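Long-range contacts in 7beta-hydroxysteroid dehydrogenase (Collinsella aerofaciens, PDB 5FYD), which catalyses the NADPH-dependent reduction of the 7-oxo group of 7-oxolithocholate to ursodeoxycholate, as a homodimeric short-chain dehydrogenase/reductase: residues A[22-27]-A[216-221]; A[35-40]-A[58-63]; A[149-154]-A[252-257]; A[165-170]-A[179-184]; A[188-193]-A[206-211]. All blocks are in the same frame, centred on the assembly; numbering follows the deposited sequence.

Contacts 1, 2 and 4 build the Rossmann core, while contacts 3 and 5 belong to the active-site end and its dimer border. Contacts 1 and 2 have centres about 16 Å apart and touch where C25 meets V35 and M37. Contact 1 also meets contact 4, A221 lying against I184. Contacts 2 and 4 reach the same sheet, their centres about 23 Å apart. Contact 2 holds R40 of the NADP(+) site, and F24 of contact 1 packs near V20 of that site. The side chains of M257 in contact 3 and T188 in contact 5 each lie about 8 Å from that of Y156, the inferred proton acceptor.

Contact 1. Residues A[22-27]-A[216-221]; sequences KAFCEK and ECVDEA
V218 sets its two methyl groups against three residues of helix 19-30, A23, F24 and K27. Its CG2 stands over the centre of one face of the F24 ring, 3.8 Å from the ring centroid, in a CH-pi contact. The same methyl lies 3.9 Å from A23 CB, which makes it the shared point of contact for both residues. The other branch, CG1, takes the position anti to the backbone N and comes within 3.6 Å of K27 CB. Here the lysine and valine side chains run antiparallel past one another. The K27 chain then bends at chi2 (66°), which turns CD out of the extended line, and its ammonium reaches D219. K27 NZ forms a salt bridge of 2.9 Å with D219 OD1, approaching from 41° above the carboxylate plane, the two side chains crossing at about a right angle. A water accepts from K27 NZ at 2.8 Å and donates to the backbone O of D219 at 2.9 Å, giving the ammonium a second tie to the same residue. An alanine in place of K27 would probably leave the D219 carboxylate without its charged mate and open a gap beside V218 CG1 where the lysine CG lay. The segment axes approach to 9.4 Å at a crossing angle of -52°. Helix 19-30, whose first turn includes NADP(+)-binding G19, V20 and G21, packs K22, C25 and E26 on helix 42-56, while F24 also touches V91 and F222; helix 214-224 rests A221 on strand 179-186.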
# COMPACT_ATOMS: atom_id res chain seq x y z
N LYS A 22 7.10 -0.60 15.23
CA LYS A 22 6.97 0.51 16.13
C LYS A 22 6.26 0.09 17.42
O LYS A 22 6.65 0.49 18.51
CB LYS A 22 6.25 1.64 15.44
CG LYS A 22 6.06 2.84 16.34
CD LYS A 22 5.55 4.04 15.57
CE LYS A 22 5.07 5.06 16.58
NZ LYS A 22 4.60 6.29 15.92
N ALA A 23 5.22 -0.70 17.29
CA ALA A 23 4.48 -1.13 18.46
C ALA A 23 5.32 -2.06 19.35
O ALA A 23 5.19 -2.02 20.57
CB ALA A 23 3.17 -1.78 18.06
N PHE A 24 6.19 -2.88 18.75
CA PHE A 24 7.14 -3.67 19.55
C PHE A 24 8.09 -2.76 20.35
O PHE A 24 8.36 -3.01 21.53
CB PHE A 24 7.95 -4.66 18.69
CG PHE A 24 7.30 -6.01 18.54
CD1 PHE A 24 7.25 -6.89 19.62
CD2 PHE A 24 6.72 -6.40 17.34
CE1 PHE A 24 6.63 -8.11 19.50
CE2 PHE A 24 6.11 -7.63 17.21
CZ PHE A 24 6.08 -8.48 18.29
N CYS A 25 8.60 -1.71 19.71
CA CYS A 25 9.52 -0.77 20.39
C CYS A 25 8.83 -0.15 21.59
O CYS A 25 9.38 -0.11 22.70
CB CYS A 25 9.97 0.34 19.45
SG CYS A 25 11.05 -0.20 18.09
N GLU A 26 7.60 0.31 21.38
CA GLU A 26 6.85 0.98 22.45
C GLU A 26 6.54 0.01 23.58
O GLU A 26 6.67 0.36 24.75
CB GLU A 26 5.57 1.63 21.91
CG GLU A 26 5.83 2.72 20.90
CD GLU A 26 4.59 3.13 20.10
OE1 GLU A 26 3.64 2.34 19.98
OE2 GLU A 26 4.59 4.24 19.57
N LYS A 27 6.15 -1.22 23.24
CA LYS A 27 5.80 -2.22 24.26
C LYS A 27 7.01 -2.60 25.14
O LYS A 27 6.90 -2.60 26.38
CB LYS A 27 5.19 -3.47 23.62
CG LYS A 27 4.75 -4.55 24.60
CD LYS A 27 3.59 -4.12 25.49
CE LYS A 27 2.98 -5.33 26.20
NZ LYS A 27 1.59 -5.08 26.66
N GLU A 216 -2.67 -4.18 19.36
CA GLU A 216 -3.42 -5.34 19.84
C GLU A 216 -2.70 -6.64 19.48
O GLU A 216 -2.72 -7.60 20.26
CB GLU A 216 -4.86 -5.30 19.32
CG GLU A 216 -5.71 -4.35 20.15
CD GLU A 216 -6.57 -3.44 19.32
OE1 GLU A 216 -7.00 -3.87 18.23
OE2 GLU A 216 -6.79 -2.28 19.75
N CYS A 217 -2.03 -6.67 18.32
CA CYS A 217 -1.21 -7.82 17.94
C CYS A 217 -0.05 -8.03 18.91
O CYS A 217 0.18 -9.14 19.40
CB CYS A 217 -0.61 -7.65 16.56
SG CYS A 217 -1.87 -7.59 15.27
N VAL A 218 0.68 -6.94 19.18
CA VAL A 218 1.78 -7.00 20.14
C VAL A 218 1.32 -7.33 21.56
O VAL A 218 1.97 -8.10 22.26
CB VAL A 218 2.62 -5.72 20.07
CG1 VAL A 218 3.66 -5.67 21.17
CG2 VAL A 218 3.31 -5.64 18.71
N ASP A 219 0.20 -6.74 21.98
CA ASP A 219 -0.36 -7.06 23.29
C ASP A 219 -0.67 -8.56 23.41
O ASP A 219 -0.30 -9.19 24.41
CB ASP A 219 -1.60 -6.22 23.59
CG ASP A 219 -1.25 -4.81 24.05
OD1 ASP A 219 -0.07 -4.55 24.40
OD2 ASP A 219 -2.16 -3.95 24.05
N GLU A 220 -1.30 -9.14 22.39
CA GLU A 220 -1.60 -10.57 22.43
C GLU A 220 -0.32 -11.42 22.46
O GLU A 220 -0.22 -12.36 23.24
CB GLU A 220 -2.48 -11.00 21.26
CG GLU A 220 -2.83 -12.47 21.34
CD GLU A 220 -3.88 -12.91 20.32
OE1 GLU A 220 -4.30 -12.12 19.45
OE2 GLU A 220 -4.27 -14.08 20.41
N ALA A 221 0.67 -11.06 21.64
CA ALA A 221 1.95 -11.79 21.65
C ALA A 221 2.60 -11.79 23.05
O ALA A 221 3.10 -12.83 23.52
CB ALA A 221 2.91 -11.20 20.63
O HOH W 1 0.49 -7.60 26.73

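Contact 2. Residues A[35-40]-A[58-63]; sequences VVMVGR and VETKVV
V35, M37 and G39 pair along one edge of their strand with E59, K61 and V63 in a parallel ladder of five backbone hydrogen bonds. M37 is gripped twice: its N donates to K61 O at 2.9 Å, nearly along the C=O axis, and its O receives V63 N. V35 bonds in the same two-way fashion, from its N to E59 O and from K61 N to its O. The last rung, G39 N to V63 O, is longer at 3.2 Å. Between the rungs run CA-H...O contacts, such as V38 CA to V63 O at 3.3 Å.

Apolar packing occupies both faces. On one, M37 CG sits in the crowded position between its own N and carbonyl carbon (chi1 57°) and lies 3.9 Å from V62 CG2, while the chain bends at chi3 to bring M37 CE within 4.2 Å of T60 CG2. V35 CG2 meets V58 CG2 on this face. On the other, V36 CG1 lies 3.9 Å from V63 CG2, and V38 lies side by side with V63, its CG2 4.0 Å from V63 CB.

T60 OG1 bonds R53 of helix 42-56; R40, just past the strand, belongs to the NADP(+) site. The segments are the two strands of a beta-alpha-beta unit whose connecting helix, 42-56, packs on V58, T60 and V62. Helix 72-80 covers the face of V36, V38 and V63. Strand 60-64 is outermost in the chain's sheet, and strand 34-39 bonds along its other edge to strand 10-14.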
# COMPACT_ATOMS: atom_id res chain seq x y z
N VAL A 35 16.12 0.01 23.90
CA VAL A 35 15.64 -0.46 22.60
C VAL A 35 16.71 -0.26 21.53
O VAL A 35 17.16 0.85 21.31
CB VAL A 35 14.37 0.28 22.19
CG1 VAL A 35 13.82 -0.26 20.89
CG2 VAL A 35 13.31 0.18 23.28
N VAL A 36 17.08 -1.35 20.86
CA VAL A 36 17.88 -1.28 19.65
C VAL A 36 16.88 -1.39 18.53
O VAL A 36 16.19 -2.41 18.42
CB VAL A 36 18.91 -2.43 19.53
CG1 VAL A 36 19.80 -2.21 18.33
CG2 VAL A 36 19.75 -2.54 20.77
N MET A 37 16.78 -0.35 17.70
CA MET A 37 15.81 -0.29 16.62
C MET A 37 16.54 -0.28 15.29
O MET A 37 17.48 0.52 15.09
CB MET A 37 14.88 0.92 16.76
CG MET A 37 15.53 2.28 16.82
SD MET A 37 14.26 3.52 17.16
CE MET A 37 13.97 3.13 18.87
N VAL A 38 16.13 -1.19 14.40
CA VAL A 38 16.85 -1.44 13.17
C VAL A 38 15.92 -1.36 11.99
O VAL A 38 14.78 -1.89 12.02
CB VAL A 38 17.52 -2.82 13.18
CG1 VAL A 38 18.48 -2.95 12.00
CG2 VAL A 38 18.21 -3.10 14.51
N GLY A 39 16.42 -0.71 10.94
CA GLY A 39 15.66 -0.59 9.70
C GLY A 39 16.42 0.23 8.69
O GLY A 39 17.47 0.76 8.99
N ARG A 40 15.87 0.32 7.48
CA ARG A 40 16.57 1.03 6.40
C ARG A 40 16.38 2.56 6.42
O ARG A 40 17.25 3.27 5.94
CB ARG A 40 16.26 0.45 5.02
CG ARG A 40 14.82 0.19 4.69
CD ARG A 40 14.67 -0.10 3.20
NE ARG A 40 14.66 1.17 2.48
CZ ARG A 40 13.59 1.95 2.30
NH1 ARG A 40 12.39 1.61 2.79
NH2 ARG A 40 13.72 3.09 1.64
N VAL A 58 13.85 5.33 28.43
CA VAL A 58 14.80 4.24 28.19
C VAL A 58 15.88 4.72 27.25
O VAL A 58 15.72 5.74 26.56
CB VAL A 58 14.12 2.95 27.66
CG1 VAL A 58 13.07 2.48 28.66
CG2 VAL A 58 13.53 3.13 26.27
N GLU A 59 16.97 3.97 27.20
CA GLU A 59 18.04 4.24 26.24
C GLU A 59 17.65 3.67 24.88
O GLU A 59 16.91 2.68 24.81
CB GLU A 59 19.35 3.61 26.68
CG GLU A 59 19.92 4.20 27.96
CD GLU A 59 21.14 3.45 28.42
OE1 GLU A 59 20.99 2.45 29.13
OE2 GLU A 59 22.26 3.81 27.98
N THR A 60 18.18 4.28 23.82
CA THR A 60 17.95 3.79 22.48
C THR A 60 19.26 3.66 21.71
O THR A 60 20.25 4.29 22.06
CB THR A 60 16.98 4.69 21.68
OG1 THR A 60 17.54 6.01 21.54
CG2 THR A 60 15.60 4.73 22.35
N LYS A 61 19.27 2.78 20.72
CA LYS A 61 20.35 2.69 19.75
C LYS A 61 19.72 2.48 18.40
O LYS A 61 18.88 1.60 18.24
CB LYS A 61 21.24 1.51 20.09
CG LYS A 61 22.57 1.49 19.37
CD LYS A 61 23.44 0.35 19.88
CE LYS A 61 23.90 0.51 21.33
NZ LYS A 61 25.19 1.26 21.41
N VAL A 62 20.10 3.30 17.43
CA VAL A 62 19.53 3.23 16.08
C VAL A 62 20.57 2.58 15.19
O VAL A 62 21.74 3.00 15.20
CB VAL A 62 19.21 4.64 15.56
CG1 VAL A 62 18.96 4.63 14.05
CG2 VAL A 62 18.01 5.19 16.32
N VAL A 63 20.14 1.57 14.44
CA VAL A 63 21.02 0.85 13.52
C VAL A 63 20.36 0.91 12.13
O VAL A 63 19.27 0.39 11.92
CB VAL A 63 21.26 -0.61 13.97
CG1 VAL A 63 22.21 -1.32 13.01
CG2 VAL A 63 21.78 -0.68 15.39

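Contact 3. Residues A[149-154]-A[252-257]; sequences SSPWNG and EYIRYM
P151 meets helix 250-258 through ring atoms CG and CD. It is the second residue of a type II beta turn from S150 to N153, in the loop that leads into helix 154-173, the SDR helix carrying the inferred proton acceptor Y156. Ring atom CG lies 3.7 Å from I254 O, and CD lies 3.8 Å from M257 CB. The ring crosses the side chains of I254 and M257 at about a right angle. The second flat group is the S149 carbonyl, whose O meets M257 CG at 3.7 Å. M257 is bent at chi2 and at chi3 (-61°), the latter setting its CE 4.1 Å from that same oxygen.

Besides the backbone bond of the turn, S150 OG donates to N153 O at 2.7 Å from above the carbonyl plane, and it also bonds G157. Helix 250-258 lies in the C-terminal region that activity requires, and Y253 of this helix stacks on W244. M257 also packs on Q203 of the second subunit and is about 8 Å from Y156 between side chains. At the other end of the patch, S149 OG fits beside both I254 branches, 3.7 Å from CG1 and 3.8 Å from CG2.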
# COMPACT_ATOMS: atom_id res chain seq x y z
N SER A 149 -0.79 -19.93 1.69
CA SER A 149 -0.03 -19.62 0.47
C SER A 149 -0.50 -18.30 -0.15
O SER A 149 -1.55 -17.79 0.17
CB SER A 149 -0.06 -20.76 -0.58
OG SER A 149 -1.17 -20.64 -1.44
N SER A 150 0.26 -17.78 -1.10
CA SER A 150 -0.02 -16.45 -1.65
C SER A 150 0.23 -16.42 -3.16
O SER A 150 1.22 -15.84 -3.62
CB SER A 150 0.80 -15.38 -0.92
OG SER A 150 2.18 -15.70 -0.87
N PRO A 151 -0.66 -17.07 -3.95
CA PRO A 151 -0.61 -16.96 -5.41
C PRO A 151 -0.47 -15.52 -5.87
O PRO A 151 -1.06 -14.62 -5.27
CB PRO A 151 -1.98 -17.53 -5.83
CG PRO A 151 -2.31 -18.52 -4.77
CD PRO A 151 -1.82 -17.88 -3.51
N TRP A 152 0.37 -15.31 -6.90
CA TRP A 152 0.75 -14.00 -7.45
C TRP A 152 1.67 -13.17 -6.53
O TRP A 152 1.97 -12.03 -6.81
CB TRP A 152 -0.47 -13.19 -7.96
CG TRP A 152 -0.97 -13.63 -9.32
CD1 TRP A 152 -0.63 -13.10 -10.53
CD2 TRP A 152 -1.88 -14.71 -9.60
NE1 TRP A 152 -1.27 -13.77 -11.54
CE2 TRP A 152 -2.05 -14.75 -11.01
CE3 TRP A 152 -2.61 -15.60 -8.81
CZ2 TRP A 152 -2.90 -15.67 -11.64
CZ3 TRP A 152 -3.42 -16.54 -9.43
CH2 TRP A 152 -3.57 -16.56 -10.84
N ASN A 153 2.12 -13.78 -5.43
CA ASN A 153 3.10 -13.18 -4.54
C ASN A 153 3.74 -14.31 -3.72
O ASN A 153 3.82 -14.25 -2.49
CB ASN A 153 2.43 -12.13 -3.63
CG ASN A 153 3.41 -11.10 -3.08
OD1 ASN A 153 4.60 -11.32 -3.01
ND2 ASN A 153 2.88 -9.93 -2.72
N GLY A 154 4.16 -15.34 -4.43
CA GLY A 154 4.52 -16.64 -3.85
C GLY A 154 5.52 -16.59 -2.71
O GLY A 154 5.37 -17.28 -1.68
N GLU A 252 -8.72 -25.81 -2.04
CA GLU A 252 -9.76 -24.78 -1.94
C GLU A 252 -9.23 -23.50 -1.33
O GLU A 252 -9.59 -22.42 -1.74
CB GLU A 252 -10.93 -25.28 -1.09
CG GLU A 252 -11.88 -26.25 -1.77
CD GLU A 252 -12.93 -26.66 -0.77
OE1 GLU A 252 -13.88 -25.88 -0.56
OE2 GLU A 252 -12.75 -27.66 -0.08
N TYR A 253 -8.38 -23.64 -0.32
CA TYR A 253 -7.80 -22.50 0.39
C TYR A 253 -6.85 -21.74 -0.53
O TYR A 253 -6.90 -20.51 -0.63
CB TYR A 253 -7.08 -23.00 1.63
CG TYR A 253 -6.79 -21.99 2.72
CD1 TYR A 253 -7.22 -20.66 2.66
CD2 TYR A 253 -6.10 -22.40 3.85
CE1 TYR A 253 -6.95 -19.78 3.70
CE2 TYR A 253 -5.82 -21.54 4.88
CZ TYR A 253 -6.25 -20.24 4.81
OH TYR A 253 -5.96 -19.42 5.89
N ILE A 254 -6.00 -22.48 -1.24
CA ILE A 254 -5.07 -21.87 -2.20
C ILE A 254 -5.85 -21.12 -3.28
O ILE A 254 -5.55 -19.96 -3.60
CB ILE A 254 -4.19 -22.95 -2.88
CG1 ILE A 254 -3.29 -23.63 -1.84
CG2 ILE A 254 -3.37 -22.37 -4.04
CD1 ILE A 254 -2.74 -24.96 -2.31
N ARG A 255 -6.83 -21.81 -3.84
CA ARG A 255 -7.63 -21.26 -4.95
C ARG A 255 -8.39 -20.02 -4.53
O ARG A 255 -8.50 -19.11 -5.32
CB ARG A 255 -8.58 -22.31 -5.53
CG ARG A 255 -7.85 -23.31 -6.41
CD ARG A 255 -8.80 -24.28 -7.11
NE ARG A 255 -8.03 -25.29 -7.84
CZ ARG A 255 -8.09 -26.61 -7.70
NH1 ARG A 255 -8.94 -27.20 -6.87
NH2 ARG A 255 -7.29 -27.36 -8.44
N TYR A 256 -8.87 -20.01 -3.29
CA TYR A 256 -9.53 -18.83 -2.74
C TYR A 256 -8.59 -17.64 -2.71
O TYR A 256 -8.94 -16.56 -3.19
CB TYR A 256 -10.04 -19.14 -1.34
CG TYR A 256 -10.87 -18.07 -0.74
CD1 TYR A 256 -12.18 -17.88 -1.16
CD2 TYR A 256 -10.38 -17.27 0.30
CE1 TYR A 256 -12.98 -16.90 -0.59
CE2 TYR A 256 -11.19 -16.29 0.88
CZ TYR A 256 -12.48 -16.12 0.42
OH TYR A 256 -13.29 -15.17 0.98
N MET A 257 -7.36 -17.87 -2.24
CA MET A 257 -6.34 -16.83 -2.26
C MET A 257 -6.03 -16.33 -3.65
O MET A 257 -5.79 -15.14 -3.83
CB MET A 257 -5.05 -17.31 -1.60
CG MET A 257 -5.19 -17.64 -0.12
SD MET A 257 -5.80 -16.28 0.90
CE MET A 257 -4.53 -15.05 0.65

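Contact 4. Residues A[165-170]-A[179-184]; sequences KMTEAV and VDVEVI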
# COMPACT_ATOMS: atom_id res chain seq x y z
N LYS A 165 7.52 -21.93 10.67
CA LYS A 165 7.95 -23.28 11.03
C LYS A 165 9.29 -23.31 11.78
O LYS A 165 9.46 -24.14 12.69
CB LYS A 165 7.96 -24.21 9.82
CG LYS A 165 6.59 -24.42 9.17
CD LYS A 165 5.59 -25.12 10.06
CE LYS A 165 4.16 -24.68 9.76
NZ LYS A 165 3.25 -25.15 10.80
N MET A 166 10.22 -22.43 11.42
CA MET A 166 11.48 -22.35 12.16
C MET A 166 11.20 -21.93 13.59
O MET A 166 11.77 -22.47 14.52
CB MET A 166 12.45 -21.36 11.51
CG MET A 166 13.85 -21.42 12.14
SD MET A 166 14.64 -22.98 11.65
CE MET A 166 15.91 -23.17 12.88
N THR A 167 10.34 -20.91 13.77
CA THR A 167 10.08 -20.38 15.12
C THR A 167 9.28 -21.37 15.95
O THR A 167 9.53 -21.52 17.14
CB THR A 167 9.43 -19.00 15.07
OG1 THR A 167 10.23 -18.14 14.26
CG2 THR A 167 9.33 -18.40 16.47
N GLU A 168 8.34 -22.08 15.32
CA GLU A 168 7.58 -23.12 16.02
C GLU A 168 8.52 -24.18 16.58
O GLU A 168 8.39 -24.57 17.72
CB GLU A 168 6.54 -23.77 15.11
CG GLU A 168 5.35 -22.87 14.78
CD GLU A 168 4.30 -23.53 13.90
OE1 GLU A 168 4.64 -24.37 13.05
OE2 GLU A 168 3.10 -23.20 14.04
N ALA A 169 9.48 -24.60 15.76
CA ALA A 169 10.46 -25.61 16.17
C ALA A 169 11.26 -25.14 17.37
O ALA A 169 11.35 -25.85 18.37
CB ALA A 169 11.39 -25.93 15.02
N VAL A 170 11.78 -23.92 17.28
CA VAL A 170 12.62 -23.35 18.34
C VAL A 170 11.80 -23.08 19.60
O VAL A 170 12.31 -23.28 20.72
CB VAL A 170 13.36 -22.08 17.85
CG1 VAL A 170 14.10 -21.38 18.98
CG2 VAL A 170 14.33 -22.43 16.74
N VAL A 179 14.63 -19.42 28.16
CA VAL A 179 14.37 -18.62 26.98
C VAL A 179 12.93 -18.90 26.54
O VAL A 179 12.53 -20.05 26.44
CB VAL A 179 15.35 -18.97 25.85
CG1 VAL A 179 15.22 -18.01 24.69
CG2 VAL A 179 16.79 -18.95 26.38
N ASP A 180 12.16 -17.84 26.31
CA ASP A 180 10.76 -17.95 25.86
C ASP A 180 10.66 -17.50 24.40
O ASP A 180 11.01 -16.38 24.08
CB ASP A 180 9.83 -17.09 26.71
CG ASP A 180 9.73 -17.57 28.15
OD1 ASP A 180 9.85 -18.79 28.40
OD2 ASP A 180 9.55 -16.71 29.04
N VAL A 181 10.17 -18.38 23.54
CA VAL A 181 10.08 -18.10 22.12
C VAL A 181 8.66 -18.31 21.67
O VAL A 181 7.99 -19.24 22.10
CB VAL A 181 11.08 -18.96 21.32
CG1 VAL A 181 10.91 -18.82 19.79
CG2 VAL A 181 12.49 -18.59 21.71
N GLU A 182 8.19 -17.43 20.81
CA GLU A 182 6.83 -17.46 20.26
C GLU A 182 6.86 -16.95 18.83
O GLU A 182 7.65 -16.07 18.50
CB GLU A 182 5.91 -16.60 21.09
CG GLU A 182 4.42 -16.64 20.73
CD GLU A 182 3.67 -15.47 21.34
OE1 GLU A 182 3.98 -15.08 22.49
OE2 GLU A 182 2.81 -14.91 20.64
N VAL A 183 6.01 -17.52 18.00
CA VAL A 183 5.66 -16.88 16.73
C VAL A 183 4.23 -16.39 16.78
O VAL A 183 3.32 -17.12 17.20
CB VAL A 183 5.93 -17.77 15.50
CG1 VAL A 183 5.35 -19.18 15.62
CG2 VAL A 183 5.46 -17.08 14.20
N ILE A 184 4.03 -15.16 16.34
CA ILE A 184 2.69 -14.58 16.22
C ILE A 184 2.43 -14.39 14.73
O ILE A 184 3.20 -13.72 14.04
CB ILE A 184 2.51 -13.28 17.02
CG1 ILE A 184 1.05 -12.79 16.89
CG2 ILE A 184 3.47 -12.16 16.60
CD1 ILE A 184 0.25 -12.93 18.15
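T167 makes the tightest packing here: its methyl CG2, anti to the backbone N, pushes between V181 and V183. It lies 3.7 Å from V181 CG1 and 3.6 Å from V183 CB. Two further apolar contacts continue the row. V183 CG1, held in the position between its own N and carbonyl carbon (chi1 50°), meets E168 CG at 3.8 Å, and V170 CG1 approaches V181 CG1 to 4.2 Å. Separately, T167 CG2 lies as a methyl against a carbonyl oxygen, 3.5 Å from the backbone O of E182.

The polar groups look elsewhere than across the contact. T167 OG1 bonds I163 O and N140 ND2, the latter on the neighbouring strand 136-143. E168 OE1 receives K165 NZ on its syn side in a salt bridge of 2.8 Å, and its OE2 bonds S230 OG. An alanine in place of E168 would probably leave K165 without its acidic mate, S230 OG without this partner, and a gap beside V183 CG1.

The helix runs back against the strand, its axis direction 150° from it. Helix 154-173, which carries Y156 and K160, thus packs on the following strand 179-186 as part of the alternating strands and helices of the SDR Rossmann fold.

Contact 5. Residues A[188-193]-A[206-211]; sequences TTLTPS and AVMKIA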
# COMPACT_ATOMS: atom_id res chain seq x y z
N THR A 188 -4.63 -9.27 8.29
CA THR A 188 -4.68 -7.89 7.86
C THR A 188 -4.59 -6.96 9.07
O THR A 188 -5.33 -7.13 10.05
CB THR A 188 -5.94 -7.68 7.03
OG1 THR A 188 -5.89 -8.61 5.94
CG2 THR A 188 -6.04 -6.27 6.52
N THR A 189 -3.64 -6.04 9.02
CA THR A 189 -3.27 -5.20 10.14
C THR A 189 -3.38 -3.73 9.69
O THR A 189 -3.01 -3.40 8.57
CB THR A 189 -1.83 -5.49 10.58
OG1 THR A 189 -1.69 -6.90 10.89
CG2 THR A 189 -1.45 -4.65 11.78
N LEU A 190 -3.89 -2.89 10.57
CA LEU A 190 -4.07 -1.47 10.27
C LEU A 190 -2.71 -0.78 10.25
O LEU A 190 -2.06 -0.64 11.28
CB LEU A 190 -4.99 -0.84 11.31
CG LEU A 190 -5.36 0.65 11.17
CD1 LEU A 190 -6.26 0.88 9.97
CD2 LEU A 190 -6.04 1.11 12.45
N THR A 191 -2.27 -0.40 9.05
CA THR A 191 -1.03 0.32 8.83
C THR A 191 -1.35 1.54 7.95
O THR A 191 -2.49 1.66 7.44
CB THR A 191 0.01 -0.59 8.15
OG1 THR A 191 -0.50 -1.10 6.92
CG2 THR A 191 0.37 -1.76 9.07
N PRO A 192 -0.38 2.47 7.78
CA PRO A 192 -0.59 3.52 6.77
C PRO A 192 -0.55 2.93 5.36
O PRO A 192 -1.28 3.39 4.48
CB PRO A 192 0.58 4.50 7.00
CG PRO A 192 1.31 4.02 8.21
CD PRO A 192 0.93 2.59 8.45
N SER A 193 0.31 1.94 5.17
CA SER A 193 0.28 1.04 4.00
C SER A 193 -1.17 0.67 3.64
O SER A 193 -1.60 0.88 2.50
CB SER A 193 1.11 -0.22 4.27
OG SER A 193 1.80 -0.64 3.12
N ALA A 206 -15.52 -2.36 5.74
CA ALA A 206 -15.54 -3.83 5.79
C ALA A 206 -14.19 -4.47 6.17
O ALA A 206 -14.15 -5.55 6.77
CB ALA A 206 -16.02 -4.40 4.46
N VAL A 207 -13.09 -3.81 5.81
CA VAL A 207 -11.74 -4.25 6.16
C VAL A 207 -11.46 -4.13 7.68
O VAL A 207 -10.77 -5.00 8.23
CB VAL A 207 -10.67 -3.51 5.30
CG1 VAL A 207 -9.25 -3.79 5.79
CG2 VAL A 207 -10.80 -3.91 3.84
N MET A 208 -12.01 -3.11 8.35
CA MET A 208 -11.83 -2.93 9.82
C MET A 208 -12.56 -3.95 10.72
O MET A 208 -12.17 -4.14 11.87
CB MET A 208 -12.20 -1.51 10.28
CG MET A 208 -11.01 -0.58 10.47
SD MET A 208 -9.76 -1.18 11.65
CE MET A 208 -10.67 -1.24 13.20
N LYS A 209 -13.62 -4.58 10.20
CA LYS A 209 -14.25 -5.71 10.90
C LYS A 209 -13.27 -6.87 11.13
O LYS A 209 -13.45 -7.66 12.06
CB LYS A 209 -15.51 -6.20 10.16
CG LYS A 209 -16.79 -5.46 10.54
CD LYS A 209 -17.88 -5.59 9.48
CE LYS A 209 -19.19 -4.98 9.94
NZ LYS A 209 -20.02 -4.48 8.81
N ILE A 210 -12.24 -6.96 10.28
CA ILE A 210 -11.22 -8.01 10.39
C ILE A 210 -9.76 -7.52 10.41
O ILE A 210 -8.84 -8.34 10.33
CB ILE A 210 -11.41 -9.09 9.28
CG1 ILE A 210 -11.25 -8.51 7.87
CG2 ILE A 210 -12.78 -9.75 9.43
CD1 ILE A 210 -9.84 -8.49 7.33
N ALA A 211 -9.53 -6.20 10.52
CA ALA A 211 -8.17 -5.68 10.73
C ALA A 211 -7.91 -5.42 12.21
O ALA A 211 -8.75 -4.89 12.92
CB ALA A 211 -7.94 -4.40 9.94
O HOH W 2 -7.08 -10.53 9.03
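T188 faces V207, I210 and A211 from the loop that follows strand 179-186, in the region that commonly forms the substrate-binding loop of short-chain dehydrogenases. Its CB lies 4.0 Å from I210 CD1, the two side chains crossing at a slant. Of the branches beyond CB, OG1 is beside the same methyl but makes its polar bonds across the dimer, with G201 O and G200 N of the second subunit. CG2, anti to the backbone N (chi1 -57° places OG1 beside that N), meets V207 CG1 at 4.1 Å, the side chains at about a right angle, and lies 4.3 Å from A211 CB. L198 of the second subunit packs on both T188 and V207, making this patch part of the dimer interface.

Further along, L190 CD1 approaches M208 SD to 4.4 Å, a loose apolar contact. The T188 side chain is about 8 Å from that of Y156. T188 and L190 both share backbone bonds with L212, just past segment 206-211. A water lies 2.9 Å from T188 N, whose hydrogen it accepts. The backbone O of T188 receives a CA-H...O contact from A211 CA at 3.3 Å, with 150° at the hydrogen.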